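Local atomic coordinates of glideosome-associated protein 50 (Plasmodium falciparum 3D7, PDB entry 3TGH), a protein that is a component of the malaria parasite glideosome and may serve to assemble and attach this gliding and invasion machinery to the inner membrane complex. Residues Tyr202-Ser207 with Asn236-Glu241; Tyr229-Asp234 with His247-Ser252. All coordinates share one frame; numbering follows the deposited sequence.

Interaction 1: residues Tyr202-Ser207 with Asn236-Glu241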
loop_
_atom_site.group_PDB
_atom_site.type_symbol
_atom_site.label_atom_id
_atom_site.label_comp_id
_atom_site.label_asym_id
_atom_site.label_seq_id
_atom_site.Cartn_x
_atom_site.Cartn_y
_atom_site.Cartn_z
ATOM N N TYR A 202 -3.116 -8.971 -10.596
ATOM C CA TYR A 202 -2.936 -8.834 -12.039
ATOM C C TYR A 202 -1.735 -7.947 -12.307
ATOM O O TYR A 202 -1.588 -6.892 -11.689
ATOM C CB TYR A 202 -4.170 -8.212 -12.682
ATOM C CG TYR A 202 -5.426 -9.043 -12.607
ATOM C CD1 TYR A 202 -5.427 -10.389 -12.975
ATOM C CD2 TYR A 202 -6.633 -8.473 -12.208
ATOM C CE1 TYR A 202 -6.590 -11.143 -12.919
ATOM C CE2 TYR A 202 -7.799 -9.217 -12.155
ATOM C CZ TYR A 202 -7.774 -10.547 -12.518
ATOM O OH TYR A 202 -8.935 -11.278 -12.456
ATOM N N SER A 203 -0.874 -8.374 -13.229
ATOM C CA SER A 203 0.332 -7.615 -13.562
ATOM C C SER A 203 0.893 -8.042 -14.915
ATOM O O SER A 203 0.984 -9.238 -15.211
ATOM C CB SER A 203 1.401 -7.799 -12.481
ATOM O OG SER A 203 2.622 -7.143 -12.802
ATOM N N SER A 204 1.283 -7.051 -15.712
ATOM C CA SER A 204 2.013 -7.292 -16.957
ATOM C C SER A 204 3.521 -7.400 -16.694
ATOM O O SER A 204 4.294 -7.676 -17.617
ATOM C CB SER A 204 1.734 -6.175 -17.972
ATOM O OG SER A 204 0.345 -6.020 -18.211
ATOM N N GLY A 205 3.930 -7.192 -15.443
ATOM C CA GLY A 205 5.331 -7.275 -15.032
ATOM C C GLY A 205 5.809 -8.700 -14.810
ATOM O O GLY A 205 5.113 -9.660 -15.151
ATOM N N TYR A 206 6.987 -8.832 -14.205
ATOM C CA TYR A 206 7.710 -10.116 -14.154
ATOM C C TYR A 206 6.916 -11.279 -13.549
ATOM O O TYR A 206 6.891 -12.377 -14.110
ATOM C CB TYR A 206 9.038 -9.953 -13.412
ATOM C CG TYR A 206 9.896 -11.196 -13.430
ATOM C CD1 TYR A 206 10.505 -11.626 -14.607
ATOM C CD2 TYR A 206 10.093 -11.952 -12.278
ATOM C CE1 TYR A 206 11.294 -12.774 -14.634
ATOM C CE2 TYR A 206 10.880 -13.103 -12.295
ATOM C CZ TYR A 206 11.475 -13.505 -13.473
ATOM O OH TYR A 206 12.252 -14.638 -13.495
ATOM N N SER A 207 6.257 -11.038 -12.422
ATOM C CA SER A 207 5.507 -12.096 -11.739
ATOM C C SER A 207 4.297 -12.573 -12.542
ATOM O O SER A 207 3.839 -13.690 -12.353
ATOM C CB SER A 207 5.036 -11.621 -10.355
ATOM O OG SER A 207 3.902 -10.770 -10.459
ATOM N N ASN A 236 7.827 -1.980 -11.565
ATOM C CA ASN A 236 7.286 -1.155 -12.631
ATOM C C ASN A 236 6.065 -0.413 -12.119
ATOM O O ASN A 236 5.660 -0.582 -10.952
ATOM C CB ASN A 236 6.944 -2.013 -13.862
ATOM C CG ASN A 236 5.920 -3.095 -13.564
ATOM O OD1 ASN A 236 6.273 -4.256 -13.377
ATOM N ND2 ASN A 236 4.649 -2.720 -13.525
ATOM N N MET A 237 5.500 0.426 -12.975
ATOM C CA MET A 237 4.231 1.077 -12.685
ATOM C C MET A 237 3.209 0.567 -13.681
ATOM O O MET A 237 3.534 0.333 -14.851
ATOM C CB MET A 237 4.370 2.602 -12.772
ATOM C CG MET A 237 5.267 3.180 -11.673
ATOM S SD MET A 237 5.415 4.994 -11.673
ATOM C CE MET A 237 5.881 5.304 -13.357
ATOM N N GLU A 238 1.980 0.376 -13.222
ATOM C CA GLU A 238 0.907 -0.092 -14.090
ATOM C C GLU A 238 -0.464 0.184 -13.490
ATOM O O GLU A 238 -0.620 0.237 -12.260
ATOM C CB GLU A 238 1.049 -1.599 -14.356
ATOM C CG GLU A 238 -0.100 -2.202 -15.186
ATOM C CD GLU A 238 0.246 -3.527 -15.839
ATOM O OE1 GLU A 238 0.954 -4.353 -15.221
ATOM O OE2 GLU A 238 -0.207 -3.748 -16.980
ATOM N N VAL A 239 -1.451 0.367 -14.361
ATOM C CA VAL A 239 -2.841 0.285 -13.947
ATOM C C VAL A 239 -3.608 -0.662 -14.880
ATOM O O VAL A 239 -3.569 -0.525 -16.117
ATOM C CB VAL A 239 -3.519 1.682 -13.818
ATOM C CG1 VAL A 239 -3.327 2.512 -15.068
ATOM C CG2 VAL A 239 -5.010 1.528 -13.470
ATOM N N ILE A 240 -4.237 -1.661 -14.265
ATOM C CA ILE A 240 -5.133 -2.600 -14.928
ATOM C C ILE A 240 -6.519 -2.382 -14.343
ATOM O O ILE A 240 -6.688 -2.433 -13.124
ATOM C CB ILE A 240 -4.670 -4.048 -14.695
ATOM C CG1 ILE A 240 -3.400 -4.316 -15.510
ATOM C CG2 ILE A 240 -5.781 -5.053 -15.053
ATOM C CD1 ILE A 240 -2.670 -5.594 -15.131
ATOM N N GLU A 241 -7.504 -2.105 -15.193
ATOM C CA GLU A 241 -8.854 -1.830 -14.707
ATOM C C GLU A 241 -9.813 -2.901 -15.178
ATOM O O GLU A 241 -9.858 -3.222 -16.368
ATOM C CB GLU A 241 -9.347 -0.446 -15.141
ATOM C CG GLU A 241 -10.557 0.021 -14.318
ATOM C CD GLU A 241 -11.118 1.366 -14.755
ATOM O OE1 GLU A 241 -10.328 2.289 -15.052
ATOM O OE2 GLU A 241 -12.364 1.499 -14.783
HETATM O O HOH W 1 2.400 -4.522 -12.992
#
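S204 meets E238 through a two-pronged grip. The backbone N of S204 donates to E238 OE1 at 2.8 Å with an N-H...O angle of 168°, while S204 OG donates to E238 OE2 at 2.6 Å. Both carboxylate oxygens use their syn lone pairs, so the serine fits across the mouth of the group. It can do so because OG sits beside its own backbone N (chi1 -55°); E238 CG in turn lies anti to its backbone N (chi1 176°), and the extended chain reaches out from the strand toward the loop.

A water extends this tight part. It donates to E238 OE1 at 2.7 Å and to S203 OG at 2.6 Å, and accepts from N236 ND2 at 2.9 Å. S203 OG also takes the N-H of G205 at 2.9 Å, an ST turn that shapes the loop, and has D234 as a further partner.

The I240 end is apolar and closely packed, without hydrogen bonds between the two segments. I240 CD1 lies 3.9 Å from Y202 CB and rests against the backbone leading into S203. The more open side is toward Y202, which is partly exposed; its ring leads away from the strand and packs edge-to-face with H247.

E238 OE2 has a second partner in S267 OG on the neighbouring strand. Two bonds on each oxygen fix the rotation of this buried carboxylate. Since S204 and the water supply at least three of the four protons, the pattern is consistent with an ionised E238 held by neutral donors.

Interaction 2: residues Tyr229-Asp234 with His247-Ser252. With CO (cobalt (II) ion), chain G.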
loop_
_atom_site.group_PDB
_atom_site.type_symbol
_atom_site.label_atom_id
_atom_site.label_comp_id
_atom_site.label_asym_id
_atom_site.label_seq_id
_atom_site.Cartn_x
_atom_site.Cartn_y
_atom_site.Cartn_z
ATOM N N TYR A 229 -6.681 -1.771 -5.573
ATOM C CA TYR A 229 -5.705 -2.636 -4.920
ATOM C C TYR A 229 -4.333 -2.181 -5.396
ATOM O O TYR A 229 -4.015 -2.288 -6.576
ATOM C CB TYR A 229 -5.927 -4.127 -5.229
ATOM C CG TYR A 229 -4.831 -5.019 -4.660
ATOM C CD1 TYR A 229 -4.443 -4.911 -3.327
ATOM C CD2 TYR A 229 -4.166 -5.941 -5.450
ATOM C CE1 TYR A 229 -3.436 -5.701 -2.801
ATOM C CE2 TYR A 229 -3.156 -6.754 -4.925
ATOM C CZ TYR A 229 -2.790 -6.620 -3.601
ATOM O OH TYR A 229 -1.792 -7.400 -3.061
ATOM N N ILE A 230 -3.553 -1.619 -4.474
ATOM C CA ILE A 230 -2.223 -1.091 -4.759
ATOM C C ILE A 230 -1.174 -2.099 -4.303
ATOM O O ILE A 230 -1.135 -2.486 -3.127
ATOM C CB ILE A 230 -1.986 0.265 -4.038
ATOM C CG1 ILE A 230 -3.127 1.254 -4.340
ATOM C CG2 ILE A 230 -0.605 0.838 -4.430
ATOM C CD1 ILE A 230 -3.070 2.570 -3.516
ATOM N N SER A 231 -0.342 -2.550 -5.238
ATOM C CA SER A 231 0.675 -3.545 -4.943
ATOM C C SER A 231 2.024 -3.097 -5.493
ATOM O O SER A 231 2.135 -2.047 -6.133
ATOM C CB SER A 231 0.261 -4.896 -5.528
ATOM O OG SER A 231 0.074 -4.789 -6.919
ATOM N N GLY A 232 3.050 -3.886 -5.209
ATOM C CA GLY A 232 4.400 -3.614 -5.668
ATOM C C GLY A 232 4.947 -4.898 -6.252
ATOM O O GLY A 232 4.326 -5.485 -7.137
ATOM N N HIS A 233 6.098 -5.325 -5.747
ATOM C CA HIS A 233 6.711 -6.615 -6.072
ATOM C C HIS A 233 7.332 -6.622 -7.460
ATOM O O HIS A 233 8.527 -6.846 -7.602
ATOM C CB HIS A 233 5.710 -7.765 -5.930
ATOM C CG HIS A 233 6.362 -9.102 -5.824
ATOM N ND1 HIS A 233 6.633 -9.701 -4.612
ATOM C CD2 HIS A 233 6.814 -9.948 -6.776
ATOM C CE1 HIS A 233 7.216 -10.869 -4.826
ATOM N NE2 HIS A 233 7.340 -11.038 -6.129
ATOM N N ASP A 234 6.511 -6.399 -8.477
ATOM C CA ASP A 234 7.015 -6.156 -9.823
ATOM C C ASP A 234 7.521 -4.717 -9.902
ATOM O O ASP A 234 6.823 -3.779 -9.512
ATOM C CB ASP A 234 5.925 -6.427 -10.859
ATOM C CG ASP A 234 5.604 -7.910 -10.986
ATOM O OD1 ASP A 234 6.518 -8.737 -10.776
ATOM O OD2 ASP A 234 4.443 -8.256 -11.299
ATOM N N HIS A 247 -6.377 -2.037 -10.412
ATOM C CA HIS A 247 -5.208 -2.705 -9.874
ATOM C C HIS A 247 -4.015 -1.837 -10.225
ATOM O O HIS A 247 -3.709 -1.630 -11.399
ATOM C CB HIS A 247 -5.067 -4.100 -10.484
ATOM C CG HIS A 247 -6.230 -4.995 -10.203
ATOM N ND1 HIS A 247 -6.198 -5.973 -9.233
ATOM C CD2 HIS A 247 -7.472 -5.039 -10.743
ATOM C CE1 HIS A 247 -7.365 -6.593 -9.199
ATOM N NE2 HIS A 247 -8.154 -6.048 -10.110
ATOM N N ILE A 248 -3.359 -1.298 -9.209
ATOM C CA ILE A 248 -2.247 -0.404 -9.424
ATOM C C ILE A 248 -0.976 -1.066 -8.928
ATOM O O ILE A 248 -0.901 -1.468 -7.763
ATOM C CB ILE A 248 -2.453 0.922 -8.686
ATOM C CG1 ILE A 248 -3.658 1.673 -9.265
ATOM C CG2 ILE A 248 -1.187 1.762 -8.768
ATOM C CD1 ILE A 248 -4.006 2.941 -8.514
ATOM N N THR A 249 0.013 -1.185 -9.817
ATOM C CA THR A 249 1.347 -1.587 -9.425
ATOM C C THR A 249 2.208 -0.336 -9.280
ATOM O O THR A 249 2.253 0.532 -10.171
ATOM C CB THR A 249 2.019 -2.527 -10.434
ATOM O OG1 THR A 249 1.150 -3.625 -10.720
ATOM C CG2 THR A 249 3.331 -3.054 -9.861
ATOM N N CYS A 250 2.875 -0.249 -8.139
ATOM C CA CYS A 250 3.753 0.860 -7.821
ATOM C C CYS A 250 4.974 0.261 -7.137
ATOM O O CYS A 250 5.175 0.421 -5.931
ATOM C CB CYS A 250 3.009 1.866 -6.941
ATOM S SG CYS A 250 3.886 3.395 -6.659
ATOM N N GLY A 251 5.776 -0.462 -7.918
ATOM C CA GLY A 251 6.908 -1.224 -7.386
ATOM C C GLY A 251 8.278 -0.737 -7.829
ATOM O O GLY A 251 9.278 -1.425 -7.619
ATOM N N SER A 252 8.345 0.464 -8.404
ATOM C CA SER A 252 9.607 0.962 -8.951
ATOM C C SER A 252 10.186 2.135 -8.140
ATOM O O SER A 252 10.731 3.085 -8.699
ATOM C CB SER A 252 9.426 1.318 -10.438
ATOM O OG SER A 252 8.530 2.406 -10.625
HETATM CO CO CO G . 7.769 -13.005 -6.983
HETATM O O HOH W 2 9.592 -13.081 -6.144
HETATM O O HOH W 3 7.305 -14.138 -4.860
HETATM O O HOH W 4 8.428 -12.205 -9.034
HETATM O O HOH W 5 5.485 -13.480 -7.546
#
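Y229 and H247 set their rings near one another on the same face of the sheet: H247 ND1 stands at the edge of the tyrosine ring, near its plane, 4.3 Å from Y229 CD2. The third ring, that of H233, coordinates cobalt through NE2 at 2.2 Å, with a coordinated water lying in the ring plane at its edge. Three further waters complete the five ligands, and D198 holds ND1 on the other side of the imidazole, a second-shell bond that would fix the ring's rotation. This agrees with the established role of H233 in binding a metal cation.

Behind the rings, 229-231 and 247-250 form a parallel ladder, their directions 21° apart. I248 N donates to Y229 O at 2.9 Å, S231 N to I248 O at 2.8 Å, and C250 N to S231 O at 2.8 Å. The middle bond has a C=O...N angle of 171°.

Past the last rung the 232-234 turn that carries H233 folds over the strand end. G251 CA comes within 3.3 Å of D234 O in a CA-H...O contact, and T249 CG2, anti to its backbone N (chi1 -52° for OG1), lies 3.6 Å from the same oxygen.

The two faces have different neighbours. I230 and I248, with CG1 of the first 4.4 Å from CB of the second, turn toward strands 4-8 and 275-282 of the other sheet, inside the sandwich of the metallophosphoesterase fold. Y229 and S231 are covered by loops, including P200, while strand 237-242 borders 245-250 on the side away from 228-231.

How the interactions relate
Both interactions are buried and share one sheet, but interaction 2 lies nearer the centre of the chain (about 8 Å, against 15 Å for interaction 1, centre to centre). The chain runs from 228-231 to 237-242 and then returns as 245-250 between them. In sequence the segments of the two interactions alternate. Interaction 2 joins strand to strand by regular backbone bonds, whereas interaction 1 pins a loop to a strand mainly through side-chain oxygens and a water. They meet at D234: its OD2 lies 2.6 Å from S203 OG and 2.7 Å from S207 OG, probable hydrogen bonds that tie the 202-207 loop to the residue following metal ligand H233.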